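Side-chain contacts in uncharacterized protein (Wolinella succinogenes, PDB 3PU6), which probably acts as a hydrogenase maturation protease, an endopeptidase that would activate its target enzyme by cutting it: residues V6-G11 with G49-L54; E30-W35 with E143-L148; L110-L115 with F135-R140. All coordinates share one frame; numbering follows the deposited sequence.

Contact 1. Residues V6-G11 with G49-L54; sequences VLLCVG and GKLREL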
loop_
_atom_site.group_PDB
_atom_site.type_symbol
_atom_site.label_atom_id
_atom_site.label_comp_id
_atom_site.label_asym_id
_atom_site.label_seq_id
_atom_site.Cartn_x
_atom_site.Cartn_y
_atom_site.Cartn_z
ATOM N N VAL A 6 9.148 -2.167 -4.482
ATOM C CA VAL A 6 7.967 -3.018 -4.286
ATOM C C VAL A 6 6.784 -2.259 -3.700
ATOM O O VAL A 6 6.944 -1.439 -2.801
ATOM C CB VAL A 6 8.252 -4.207 -3.324
ATOM C CG1 VAL A 6 6.959 -4.924 -2.964
ATOM C CG2 VAL A 6 9.237 -5.170 -3.929
ATOM N N LEU A 7 5.598 -2.550 -4.213
ATOM C CA LEU A 7 4.360 -2.040 -3.645
ATOM C C LEU A 7 3.510 -3.203 -3.145
ATOM O O LEU A 7 2.999 -3.981 -3.952
ATOM C CB LEU A 7 3.575 -1.239 -4.692
ATOM C CG LEU A 7 2.157 -0.806 -4.296
ATOM C CD1 LEU A 7 2.154 -0.123 -2.918
ATOM C CD2 LEU A 7 1.534 0.094 -5.374
ATOM N N LEU A 8 3.370 -3.314 -1.821
ATOM C CA LEU A 8 2.540 -4.353 -1.203
ATOM C C LEU A 8 1.118 -3.868 -0.937
ATOM O O LEU A 8 0.896 -3.058 -0.052
ATOM C CB LEU A 8 3.168 -4.879 0.101
ATOM C CG LEU A 8 2.375 -5.930 0.917
ATOM C CD1 LEU A 8 2.075 -7.197 0.128
ATOM C CD2 LEU A 8 3.061 -6.293 2.240
ATOM N N CYS A 9 0.152 -4.378 -1.691
ATOM C CA CYS A 9 -1.222 -3.924 -1.540
ATOM C C CYS A 9 -2.010 -4.819 -0.606
ATOM O O CYS A 9 -2.100 -6.028 -0.821
ATOM C CB CYS A 9 -1.935 -3.847 -2.876
ATOM S SG CYS A 9 -0.996 -2.981 -4.073
ATOM N N VAL A 10 -2.579 -4.186 0.425
ATOM C CA VAL A 10 -3.357 -4.836 1.471
ATOM C C VAL A 10 -4.831 -4.417 1.343
ATOM O O VAL A 10 -5.127 -3.310 0.891
ATOM C CB VAL A 10 -2.804 -4.453 2.871
ATOM C CG1 VAL A 10 -3.635 -5.071 3.992
ATOM C CG2 VAL A 10 -1.351 -4.861 2.996
ATOM N N GLY A 11 -5.748 -5.314 1.717
ATOM C CA GLY A 11 -7.175 -5.037 1.665
ATOM C C GLY A 11 -7.995 -6.182 1.115
ATOM O O GLY A 11 -7.457 -7.164 0.611
ATOM N N GLY A 49 7.743 -14.340 1.720
ATOM C CA GLY A 49 8.729 -15.203 1.123
ATOM C C GLY A 49 9.369 -14.512 -0.052
ATOM O O GLY A 49 10.583 -14.331 -0.084
ATOM N N LYS A 50 8.529 -14.130 -1.011
ATOM C CA LYS A 50 8.940 -13.381 -2.186
ATOM C C LYS A 50 9.707 -12.116 -1.816
ATOM O O LYS A 50 10.640 -11.705 -2.517
ATOM C CB LYS A 50 7.716 -12.961 -2.988
ATOM C CG LYS A 50 6.653 -14.011 -3.154
ATOM C CD LYS A 50 5.570 -13.471 -4.065
ATOM C CE LYS A 50 4.712 -14.588 -4.628
ATOM N NZ LYS A 50 3.855 -14.121 -5.763
ATOM N N LEU A 51 9.271 -11.487 -0.730
ATOM C CA LEU A 51 9.898 -10.284 -0.258
ATOM C C LEU A 51 11.314 -10.519 0.244
ATOM O O LEU A 51 12.216 -9.778 -0.118
ATOM C CB LEU A 51 9.045 -9.619 0.817
ATOM C CG LEU A 51 7.816 -8.861 0.300
ATOM C CD1 LEU A 51 6.971 -8.331 1.465
ATOM C CD2 LEU A 51 8.218 -7.735 -0.655
ATOM N N ARG A 52 11.522 -11.523 1.089
ATOM C CA ARG A 52 12.873 -11.800 1.556
ATOM C C ARG A 52 13.751 -12.038 0.340
ATOM O O ARG A 52 14.880 -11.553 0.248
ATOM C CB ARG A 52 12.917 -13.050 2.421
ATOM C CG ARG A 52 12.124 -12.998 3.714
ATOM C CD ARG A 52 12.046 -14.395 4.369
ATOM N NE ARG A 52 10.953 -14.467 5.346
ATOM C CZ ARG A 52 9.965 -15.362 5.322
ATOM N NH1 ARG A 52 9.948 -16.292 4.372
ATOM N NH2 ARG A 52 9.005 -15.344 6.256
ATOM N N GLU A 53 13.187 -12.786 -0.599
ATOM C CA GLU A 53 13.909 -13.364 -1.708
ATOM C C GLU A 53 14.308 -12.312 -2.741
ATOM O O GLU A 53 15.302 -12.461 -3.459
ATOM C CB GLU A 53 13.024 -14.431 -2.348
ATOM C CG GLU A 53 13.722 -15.285 -3.390
ATOM C CD GLU A 53 14.968 -15.976 -2.855
ATOM O OE1 GLU A 53 14.973 -16.425 -1.683
ATOM O OE2 GLU A 53 15.948 -16.071 -3.623
ATOM N N LEU A 54 13.526 -11.248 -2.814
ATOM C CA LEU A 54 13.767 -10.183 -3.768
ATOM C C LEU A 54 14.663 -9.072 -3.205
ATOM O O LEU A 54 15.296 -8.346 -3.959
ATOM C CB LEU A 54 12.426 -9.618 -4.207
ATOM C CG LEU A 54 12.392 -8.290 -4.943
ATOM C CD1 LEU A 54 13.207 -8.405 -6.208
ATOM C CD2 LEU A 54 10.954 -7.936 -5.248
#

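Contact 2. Residues E30-W35 with E143-L148; sequences EQMPEW and ELDGML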
loop_
_atom_site.group_PDB
_atom_site.type_symbol
_atom_site.label_atom_id
_atom_site.label_comp_id
_atom_site.label_asym_id
_atom_site.label_seq_id
_atom_site.Cartn_x
_atom_site.Cartn_y
_atom_site.Cartn_z
ATOM N N GLU A 30 0.064 -1.340 -14.274
ATOM C CA GLU A 30 -0.095 -0.825 -15.631
ATOM C C GLU A 30 0.907 0.265 -15.945
ATOM O O GLU A 30 1.680 0.155 -16.885
ATOM C CB GLU A 30 -1.492 -0.243 -15.834
ATOM C CG GLU A 30 -2.561 -1.278 -16.050
ATOM C CD GLU A 30 -3.942 -0.777 -15.636
ATOM O OE1 GLU A 30 -4.145 0.462 -15.629
ATOM O OE2 GLU A 30 -4.818 -1.623 -15.317
ATOM N N GLN A 31 0.884 1.335 -15.166
ATOM C CA GLN A 31 1.662 2.518 -15.500
ATOM C C GLN A 31 3.145 2.455 -15.143
ATOM O O GLN A 31 3.949 3.207 -15.696
ATOM C CB GLN A 31 1.038 3.734 -14.846
ATOM C CG GLN A 31 -0.434 3.882 -15.137
ATOM C CD GLN A 31 -0.931 5.258 -14.779
ATOM O OE1 GLN A 31 -0.134 6.165 -14.500
ATOM N NE2 GLN A 31 -2.250 5.434 -14.793
HETATM N N MSE A 32 3.514 1.556 -14.236
HETATM C CA MSE A 32 4.822 1.636 -13.599
HETATM C C MSE A 32 5.564 0.320 -13.519
HETATM O O MSE A 32 5.821 -0.184 -12.428
HETATM C CB MSE A 32 4.667 2.233 -12.207
HETATM C CG MSE A 32 3.829 3.509 -12.245
HETATM SE SE MSE A 32 4.076 4.716 -10.741
HETATM C CE MSE A 32 5.928 5.255 -11.033
ATOM N N PRO A 33 5.948 -0.215 -14.683
ATOM C CA PRO A 33 6.593 -1.519 -14.876
ATOM C C PRO A 33 7.866 -1.724 -14.048
ATOM O O PRO A 33 8.194 -2.865 -13.730
ATOM C CB PRO A 33 6.931 -1.513 -16.367
ATOM C CG PRO A 33 5.957 -0.548 -16.973
ATOM C CD PRO A 33 5.808 0.524 -15.950
ATOM N N GLU A 34 8.578 -0.654 -13.715
ATOM C CA GLU A 34 9.772 -0.778 -12.880
ATOM C C GLU A 34 9.440 -1.140 -11.428
ATOM O O GLU A 34 10.318 -1.540 -10.647
ATOM C CB GLU A 34 10.583 0.507 -12.922
ATOM C CG GLU A 34 11.344 0.694 -14.206
ATOM C CD GLU A 34 12.335 1.833 -14.115
ATOM O OE1 GLU A 34 12.524 2.361 -12.993
ATOM O OE2 GLU A 34 12.920 2.201 -15.161
ATOM N N TRP A 35 8.167 -0.977 -11.074
ATOM C CA TRP A 35 7.650 -1.401 -9.780
ATOM C C TRP A 35 7.115 -2.820 -9.895
ATOM O O TRP A 35 6.331 -3.128 -10.803
ATOM C CB TRP A 35 6.516 -0.472 -9.326
ATOM C CG TRP A 35 6.992 0.840 -8.848
ATOM C CD1 TRP A 35 7.438 1.883 -9.612
ATOM C CD2 TRP A 35 7.090 1.264 -7.489
ATOM N NE1 TRP A 35 7.812 2.932 -8.806
ATOM C CE2 TRP A 35 7.607 2.580 -7.499
ATOM C CE3 TRP A 35 6.798 0.664 -6.267
ATOM C CZ2 TRP A 35 7.829 3.300 -6.334
ATOM C CZ3 TRP A 35 7.023 1.377 -5.115
ATOM C CH2 TRP A 35 7.539 2.680 -5.153
ATOM N N GLU A 143 5.217 10.417 -7.513
ATOM C CA GLU A 143 6.054 11.465 -6.913
ATOM C C GLU A 143 7.231 10.834 -6.190
ATOM O O GLU A 143 8.366 11.312 -6.288
ATOM C CB GLU A 143 5.245 12.364 -5.966
ATOM C CG GLU A 143 4.091 13.104 -6.650
ATOM C CD GLU A 143 3.039 13.646 -5.677
ATOM O OE1 GLU A 143 3.402 13.988 -4.523
ATOM O OE2 GLU A 143 1.848 13.731 -6.082
ATOM N N LEU A 144 6.957 9.741 -5.482
ATOM C CA LEU A 144 7.995 9.019 -4.754
ATOM C C LEU A 144 9.021 8.435 -5.707
ATOM O O LEU A 144 10.219 8.442 -5.438
ATOM C CB LEU A 144 7.382 7.902 -3.927
ATOM C CG LEU A 144 8.445 6.965 -3.369
ATOM C CD1 LEU A 144 9.331 7.710 -2.379
ATOM C CD2 LEU A 144 7.804 5.733 -2.754
ATOM N N ASP A 145 8.520 7.930 -6.827
ATOM C CA ASP A 145 9.342 7.350 -7.875
ATOM C C ASP A 145 10.367 8.342 -8.398
ATOM O O ASP A 145 11.546 8.012 -8.556
ATOM C CB ASP A 145 8.461 6.911 -9.022
ATOM C CG ASP A 145 9.149 5.939 -9.919
ATOM O OD1 ASP A 145 10.096 5.270 -9.464
ATOM O OD2 ASP A 145 8.746 5.840 -11.084
ATOM N N GLY A 146 9.892 9.560 -8.666
ATOM C CA GLY A 146 10.730 10.661 -9.094
ATOM C C GLY A 146 11.762 11.038 -8.060
ATOM O O GLY A 146 12.930 11.253 -8.379
HETATM N N MSE A 147 11.345 11.118 -6.809
HETATM C CA MSE A 147 12.306 11.406 -5.766
HETATM C C MSE A 147 13.425 10.375 -5.740
HETATM O O MSE A 147 14.592 10.727 -5.594
HETATM C CB MSE A 147 11.629 11.467 -4.411
HETATM C CG MSE A 147 12.593 11.732 -3.298
HETATM SE SE MSE A 147 11.872 11.160 -1.590
HETATM C CE MSE A 147 12.808 9.428 -1.443
ATOM N N LEU A 148 13.064 9.100 -5.888
ATOM C CA LEU A 148 14.043 8.010 -5.852
ATOM C C LEU A 148 15.092 8.054 -6.964
ATOM O O LEU A 148 16.034 7.269 -6.946
ATOM C CB LEU A 148 13.356 6.644 -5.820
ATOM C CG LEU A 148 12.665 6.288 -4.498
ATOM C CD1 LEU A 148 11.668 5.171 -4.720
ATOM C CD2 LEU A 148 13.658 5.930 -3.410
#

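Contact 3. Residues L110-L115 with F135-R140; sequences LGISVL and FVALGR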
loop_
_atom_site.group_PDB
_atom_site.type_symbol
_atom_site.label_atom_id
_atom_site.label_comp_id
_atom_site.label_asym_id
_atom_site.label_seq_id
_atom_site.Cartn_x
_atom_site.Cartn_y
_atom_site.Cartn_z
ATOM N N LEU A 110 1.612 3.961 3.045
ATOM C CA LEU A 110 0.664 4.795 2.315
ATOM C C LEU A 110 -0.783 4.464 2.678
ATOM O O LEU A 110 -1.339 3.496 2.166
ATOM C CB LEU A 110 0.849 4.605 0.814
ATOM C CG LEU A 110 0.161 5.588 -0.149
ATOM C CD1 LEU A 110 0.708 5.408 -1.543
ATOM C CD2 LEU A 110 -1.350 5.450 -0.163
ATOM N N GLY A 111 -1.388 5.269 3.552
ATOM C CA GLY A 111 -2.753 5.045 3.996
ATOM C C GLY A 111 -3.758 5.844 3.197
ATOM O O GLY A 111 -3.577 7.036 2.985
ATOM N N ILE A 112 -4.815 5.184 2.742
ATOM C CA ILE A 112 -5.853 5.820 1.952
ATOM C C ILE A 112 -7.102 5.728 2.777
ATOM O O ILE A 112 -7.605 4.644 3.040
ATOM C CB ILE A 112 -6.056 5.114 0.601
ATOM C CG1 ILE A 112 -4.732 5.041 -0.156
ATOM C CG2 ILE A 112 -7.118 5.804 -0.253
ATOM C CD1 ILE A 112 -4.713 3.978 -1.257
ATOM N N SER A 113 -7.593 6.868 3.221
ATOM C CA SER A 113 -8.699 6.855 4.151
ATOM C C SER A 113 -9.982 6.567 3.392
ATOM O O SER A 113 -10.174 7.072 2.280
ATOM C CB SER A 113 -8.772 8.150 4.969
ATOM O OG SER A 113 -9.024 9.281 4.161
ATOM N N VAL A 114 -10.822 5.707 3.980
ATOM C CA VAL A 114 -12.109 5.350 3.387
ATOM C C VAL A 114 -13.205 5.541 4.410
ATOM O O VAL A 114 -12.947 5.508 5.586
ATOM C CB VAL A 114 -12.129 3.903 2.794
ATOM C CG1 VAL A 114 -11.295 3.822 1.516
ATOM C CG2 VAL A 114 -11.626 2.894 3.787
ATOM N N LEU A 115 -14.424 5.777 3.949
ATOM C CA LEU A 115 -15.594 5.808 4.817
ATOM C C LEU A 115 -15.954 4.406 5.324
ATOM O O LEU A 115 -16.155 3.472 4.543
ATOM C CB LEU A 115 -16.784 6.432 4.083
ATOM C CG LEU A 115 -16.602 7.910 3.703
ATOM C CD1 LEU A 115 -17.790 8.460 2.956
ATOM C CD2 LEU A 115 -16.365 8.749 4.921
ATOM N N PHE A 135 -6.522 7.020 -7.592
ATOM C CA PHE A 135 -5.792 7.809 -8.578
ATOM C C PHE A 135 -4.912 8.874 -7.954
ATOM O O PHE A 135 -3.784 9.076 -8.396
ATOM C CB PHE A 135 -6.731 8.399 -9.625
ATOM C CG PHE A 135 -7.180 7.390 -10.638
ATOM C CD1 PHE A 135 -6.351 7.037 -11.691
ATOM C CD2 PHE A 135 -8.401 6.753 -10.505
ATOM C CE1 PHE A 135 -6.746 6.099 -12.606
ATOM C CE2 PHE A 135 -8.798 5.810 -11.415
ATOM C CZ PHE A 135 -7.972 5.483 -12.471
ATOM N N VAL A 136 -5.415 9.530 -6.915
ATOM C CA VAL A 136 -4.611 10.467 -6.142
ATOM C C VAL A 136 -3.406 9.770 -5.502
ATOM O O VAL A 136 -2.303 10.325 -5.447
ATOM C CB VAL A 136 -5.472 11.164 -5.062
ATOM C CG1 VAL A 136 -4.603 11.871 -4.041
ATOM C CG2 VAL A 136 -6.455 12.125 -5.704
ATOM N N ALA A 137 -3.629 8.542 -5.035
ATOM C CA ALA A 137 -2.577 7.694 -4.466
ATOM C C ALA A 137 -1.534 7.245 -5.512
ATOM O O ALA A 137 -0.344 7.139 -5.215
ATOM C CB ALA A 137 -3.194 6.487 -3.765
ATOM N N LEU A 138 -1.994 6.971 -6.730
ATOM C CA LEU A 138 -1.109 6.699 -7.840
ATOM C C LEU A 138 -0.200 7.910 -8.008
ATOM O O LEU A 138 1.013 7.786 -8.185
ATOM C CB LEU A 138 -1.937 6.485 -9.090
ATOM C CG LEU A 138 -1.199 6.093 -10.365
ATOM C CD1 LEU A 138 -0.316 4.869 -10.164
ATOM C CD2 LEU A 138 -2.227 5.851 -11.436
ATOM N N GLY A 139 -0.801 9.091 -7.926
ATOM C CA GLY A 139 -0.065 10.328 -8.030
ATOM C C GLY A 139 1.150 10.310 -7.134
ATOM O O GLY A 139 2.271 10.572 -7.585
ATOM N N ARG A 140 0.932 9.981 -5.862
ATOM C CA ARG A 140 2.001 10.032 -4.865
ATOM C C ARG A 140 3.079 8.969 -5.063
ATOM O O ARG A 140 4.235 9.176 -4.689
ATOM C CB ARG A 140 1.417 9.961 -3.451
ATOM C CG ARG A 140 0.153 10.797 -3.286
ATOM C CD ARG A 140 0.441 12.289 -3.407
ATOM N NE ARG A 140 1.296 12.741 -2.309
ATOM C CZ ARG A 140 0.870 12.973 -1.067
ATOM N NH1 ARG A 140 -0.419 12.802 -0.749
ATOM N NH2 ARG A 140 1.731 13.381 -0.135
#

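Contact 1. Residues V6-G11 with G49-L54
Val6 and Leu8 of strand 5-10 meet Leu51 and Leu54 of helix 48-54, the helix of a beta-alpha-beta crossover that leaves strand 35-41, passes strand 5-10 and returns in strand 58-66. The short axes are nearly antiparallel, at 170°, and approach to 11.4 Å, a gap bridged by aliphatic side chains alone. Val6 acts as a fork. With CG1 anti to the backbone N (chi1 171°) and CG2 beside it, each methyl has its own leucine: CG1 lies 3.8 Å from Leu51 CD2, while CG2 lies 3.5 Å from Leu54 CD2. The approaches differ, for Leu51 meets Val6 at a slant, whereas Leu54 slides past it in the opposite direction. Leu51 in turn spans two strand residues, since its other methyl, CD1, comes to 4.5 Å from Leu8 CD2, a looser touch. The pairing thus joins positions two apart on the strand to positions three apart on the helix, close to one turn. Leu54 is partly exposed, whereas Leu51 is buried and also leans on Phe38 of strand 35-41. Backbone bonds tie Val6 to Val58 and Val60, and Leu7 to Ser36 and Phe38, while the side chain of Leu7 packs on Val28 of helix 20-31. Helices therefore lie on both faces of this strand, as in a three-layer alpha/beta/alpha sandwich.

Contact 2. Residues E30-W35 with E143-L148
Trp35 NE1 donates to Asp145 OD1 in a weak hydrogen bond, 3.3 Å long and bent to 149° at the hydrogen. The carboxylate sits at the indole edge, with Asp145 CG in the ring plane, but its own plane is turned 71° from that of the ring. Farther round the same edge, Leu144 CD2 lies 3.9 Å from Trp35 CH2, the two side chains crossing at about a right angle. The selenomethionine Met32 also reaches Asp145, though its methyl is modelled too close to the carboxylate for that detail to be trusted. Backbone places the indole and a side-chain torsion the carboxylate. Met32 is where the chain leaves the helical conformation of helix 20-31, and a type I turn from Met32 to Trp35, closed by Trp35 N to Met32 O at 2.8 Å, brings the indole round to helix 128-147. On that helix Asp145 has CG anti to its N (chi1 -162°), which carries the carboxylate to the indole. In the next shell Lys5 makes a salt bridge with Glu34 and a long, weak ion pair with Asp145 OD1; Ile141, Leu7 and Val60 pack against Trp35. With a leucine in place of Asp145, the indole N-H would probably be left without this acceptor and Lys5 would lose one of its negative neighbours. Glu34 OE1 and Asp145 OD1 are 5.2 Å apart, so Lys5, with Lys149 in a long, weak pair to Asp145 OD2, probably offsets their mutual repulsion and may help keep Asp145 ionised: a weak bond and nearby lysine charge beside one apolar contact.

Contact 3. Residues L110-L115 with F135-R140
Ile112 of strand 106-114 extends its longer branch to Ala137 of helix 128-147, and the approach closes atom by atom. Its CB is still 5.4 Å from Ala137 CB; CG1 comes to 4.2 Å from that methyl, and the terminal CD1 to 3.9 Å. This path follows from the torsions: CG1 is anti to the carbonyl carbon (chi1 -55°), and the chain then runs out extended (chi2 161°). The second branch, CG2, stays 5.3 Å from the alanine methyl, so the longer arm makes the contact. Leu110, two residues earlier on the strand, approaches the same alanine. Its CD2 lies 4.2 Å from Ala137 CB, and its CD1 stands at a similar distance from the carbonyl O of that residue. One methyl thus receives the ends of two strand side chains, and the small residue lets the backbones come near, with Ile112 CA and Ala137 CA 7.4 Å apart. Ala137 also touches Leu24 of helix 20-31, which places the two helices side by side here, and Ile141 on the next helical turn packs on Leu110. The strand is itself interior to the sheet: Leu110 and Ile112 share backbone bonds with strand 58-66, while Gly111 pairs with Glu74 of strand 73-77. Helices 128-147 and 20-31 share one face of the sheet, opposite helix 48-54, and Leu110 and Ile112 point into their layer of the alpha/beta/alpha sandwich.

How the contacts relate
Contacts 1 and 3 are purely aliphatic helix-on-strand seams on opposite faces of one sheet; their centres lie about 19 Å apart and they do not touch. Contact 2 lies farther from the chain's centre than either and alone adds polar chemistry, a weak indole-carboxylate bond with lysine nearby. It shares helix 128-147 with contact 3, and Gln31 NE2 meets Leu138 CD2 at 3.4 Å between them. It also reaches contact 1, where Trp35 CZ3 packs 3.6 Å from Val6 O. All three are formed largely by buried residues, yet charged groups enter only in contact 2, where a turn, rather than a strand interior, faces the helix.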